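IPT/TIG domain-containing protein BACOVA_02650 (Bacteroides ovatus, PDB 5E7G) binds xyloglucan at the cell surface, probably capturing the polysaccharide before its transport into the periplasm for degradation. Local coordinates at residues Leu358-Phe363 with Asp449-Val454. Numbering follows the deposited sequence.
With CA (calcium ion), chain C.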
loop_
_atom_site.group_PDB
_atom_site.type_symbol
_atom_site.label_atom_id
_atom_site.label_comp_id
_atom_site.label_asym_id
_atom_site.label_seq_id
_atom_site.Cartn_x
_atom_site.Cartn_y
_atom_site.Cartn_z
ATOM N N LEU A 358 -15.768 18.515 10.034
ATOM C CA LEU A 358 -16.223 19.589 9.170
ATOM C C LEU A 358 -15.247 19.728 8.008
ATOM O O LEU A 358 -14.038 19.813 8.229
ATOM C CB LEU A 358 -16.315 20.907 9.942
ATOM C CG LEU A 358 -16.655 22.167 9.144
ATOM C CD1 LEU A 358 -18.111 22.158 8.706
ATOM C CD2 LEU A 358 -16.335 23.410 9.972
ATOM N N GLN A 359 -15.769 19.745 6.784
ATOM C CA GLN A 359 -14.953 19.951 5.591
ATOM C C GLN A 359 -15.465 21.150 4.804
ATOM O O GLN A 359 -16.646 21.488 4.861
ATOM C CB GLN A 359 -14.965 18.708 4.697
ATOM C CG GLN A 359 -14.224 17.513 5.255
ATOM C CD GLN A 359 -14.290 16.313 4.325
ATOM O OE1 GLN A 359 -15.271 16.139 3.599
ATOM N NE2 GLN A 359 -13.245 15.485 4.332
ATOM N N PHE A 360 -14.568 21.800 4.077
ATOM C CA PHE A 360 -14.970 22.828 3.126
ATOM C C PHE A 360 -13.872 23.044 2.084
ATOM O O PHE A 360 -12.705 22.731 2.329
ATOM C CB PHE A 360 -15.305 24.137 3.852
ATOM C CG PHE A 360 -14.212 24.626 4.766
ATOM C CD1 PHE A 360 -14.125 24.175 6.078
ATOM C CD2 PHE A 360 -13.285 25.549 4.320
ATOM C CE1 PHE A 360 -13.123 24.626 6.918
ATOM C CE2 PHE A 360 -12.275 26.006 5.161
ATOM C CZ PHE A 360 -12.199 25.543 6.465
ATOM N N GLU A 361 -14.249 23.555 0.917
ATOM C CA GLU A 361 -13.268 23.893 -0.099
ATOM C C GLU A 361 -12.783 25.303 0.154
ATOM O O GLU A 361 -13.580 26.210 0.406
ATOM C CB GLU A 361 -13.848 23.776 -1.512
ATOM C CG GLU A 361 -14.285 22.378 -1.892
ATOM C CD GLU A 361 -13.189 21.343 -1.729
ATOM O OE1 GLU A 361 -12.154 21.425 -2.426
ATOM O OE2 GLU A 361 -13.378 20.436 -0.901
ATOM N N CYS A 362 -11.468 25.470 0.089
ATOM C CA CYS A 362 -10.836 26.757 0.323
ATOM C C CYS A 362 -9.860 27.096 -0.799
ATOM O O CYS A 362 -9.215 26.211 -1.368
ATOM C CB CYS A 362 -10.112 26.757 1.674
ATOM S SG CYS A 362 -9.513 28.370 2.168
ATOM N N PHE A 363 -9.773 28.382 -1.118
ATOM C CA PHE A 363 -8.841 28.871 -2.117
ATOM C C PHE A 363 -8.069 30.035 -1.537
ATOM O O PHE A 363 -8.663 31.047 -1.174
ATOM C CB PHE A 363 -9.581 29.306 -3.387
ATOM C CG PHE A 363 -8.675 29.819 -4.486
ATOM C CD1 PHE A 363 -8.141 31.096 -4.429
ATOM C CD2 PHE A 363 -8.385 29.025 -5.591
ATOM C CE1 PHE A 363 -7.317 31.572 -5.453
ATOM C CE2 PHE A 363 -7.563 29.493 -6.619
ATOM C CZ PHE A 363 -7.031 30.762 -6.553
ATOM N N ASP A 449 -16.306 27.551 0.204
ATOM C CA ASP A 449 -17.542 26.996 -0.342
ATOM C C ASP A 449 -17.780 25.576 0.166
ATOM O O ASP A 449 -16.852 24.896 0.594
ATOM C CB ASP A 449 -17.486 27.010 -1.883
ATOM C CG ASP A 449 -18.864 27.128 -2.542
ATOM O OD1 ASP A 449 -19.888 26.856 -1.883
ATOM O OD2 ASP A 449 -18.924 27.484 -3.747
ATOM N N ASN A 450 -19.031 25.139 0.096
ATOM C CA ASN A 450 -19.405 23.746 0.341
ATOM C C ASN A 450 -19.037 23.221 1.737
ATOM O O ASN A 450 -18.472 22.130 1.884
ATOM C CB ASN A 450 -18.784 22.850 -0.735
ATOM C CG ASN A 450 -19.380 23.108 -2.115
ATOM O OD1 ASN A 450 -20.554 23.461 -2.233
ATOM N ND2 ASN A 450 -18.575 22.934 -3.163
ATOM N N PHE A 451 -19.380 23.994 2.760
ATOM C CA PHE A 451 -19.246 23.515 4.122
ATOM C C PHE A 451 -20.106 22.269 4.256
ATOM O O PHE A 451 -21.263 22.250 3.833
ATOM C CB PHE A 451 -19.661 24.583 5.131
ATOM C CG PHE A 451 -18.744 25.769 5.166
ATOM C CD1 PHE A 451 -17.674 25.797 6.035
ATOM C CD2 PHE A 451 -18.951 26.854 4.325
ATOM C CE1 PHE A 451 -16.826 26.880 6.083
ATOM C CE2 PHE A 451 -18.109 27.952 4.364
ATOM C CZ PHE A 451 -17.037 27.962 5.253
ATOM N N ARG A 452 -19.519 21.222 4.818
ATOM C CA ARG A 452 -20.183 19.938 4.928
ATOM C C ARG A 452 -19.692 19.195 6.169
ATOM O O ARG A 452 -18.551 19.374 6.595
ATOM C CB ARG A 452 -19.945 19.111 3.661
ATOM C CG ARG A 452 -18.473 18.941 3.292
ATOM C CD ARG A 452 -18.302 18.631 1.798
ATOM N NE ARG A 452 -16.923 18.291 1.442
ATOM C CZ ARG A 452 -16.017 19.145 0.977
ATOM N NH1 ARG A 452 -16.318 20.425 0.794
ATOM N NH2 ARG A 452 -14.797 18.716 0.685
ATOM N N ILE A 453 -20.572 18.380 6.749
ATOM C CA ILE A 453 -20.240 17.557 7.911
ATOM C C ILE A 453 -20.391 16.090 7.537
ATOM O O ILE A 453 -21.460 15.649 7.118
ATOM C CB ILE A 453 -21.133 17.892 9.146
ATOM C CG1 ILE A 453 -20.827 19.307 9.649
ATOM C CG2 ILE A 453 -20.915 16.879 10.288
ATOM C CD1 ILE A 453 -21.788 19.809 10.720
ATOM N N VAL A 454 -19.306 15.342 7.704
ATOM C CA VAL A 454 -19.264 13.943 7.312
ATOM C C VAL A 454 -18.597 13.119 8.390
ATOM O O VAL A 454 -17.926 13.647 9.273
ATOM C CB VAL A 454 -18.490 13.730 5.979
ATOM C CG1 VAL A 454 -19.160 14.486 4.832
ATOM C CG2 VAL A 454 -17.027 14.156 6.121
HETATM CA CA CA C . -21.273 27.390 -3.747
HETATM O O HOH W 1 -21.579 25.037 -3.928
#
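Gln359 and Arg452 form an antiparallel hydrogen-bonded pair, Gln359 N reaching Arg452 O at 2.8 Å, as do Glu361 and Asp449. Between them the register slips by one residue, a beta bulge with Asn450 and Phe451 opposite Phe360; Asn450 is left-handed in backbone conformation (phi 59°), unlike a classic bulge. Packing is tight at the bulge: Phe360 CB sits over the Phe451 ring face, 4.0 Å from its centroid, while the two rings, tilted by 30°, barely overlap. On the Gln359 and Glu361 face, Arg452 NH2 meets Glu361 OE2 at 2.7 Å in a salt bridge. With chi1 at 54°, the otherwise extended Arg452 chain reaches over strand 358-363, one guanidinium face above Gln359 CB, and NH1 donates a hydrogen bond to Asn450 O at 3.0 Å. Replacing this arginine by an alanine is likely to leave the buried Glu361 carboxylate without its countercharge and Asn450 O without this donor. Contact is looser toward partly exposed Val454, whose CG2 lies 3.7 Å from Gln359 OE1, itself bonded to Thr207. Asp449 chelates calcium through both carboxylate oxygens. In the xyloglucan-binding domain, strand 356-364 is flanked by 442-455 and 403-409, Leu358 and Phe360 packing on strand 372-377.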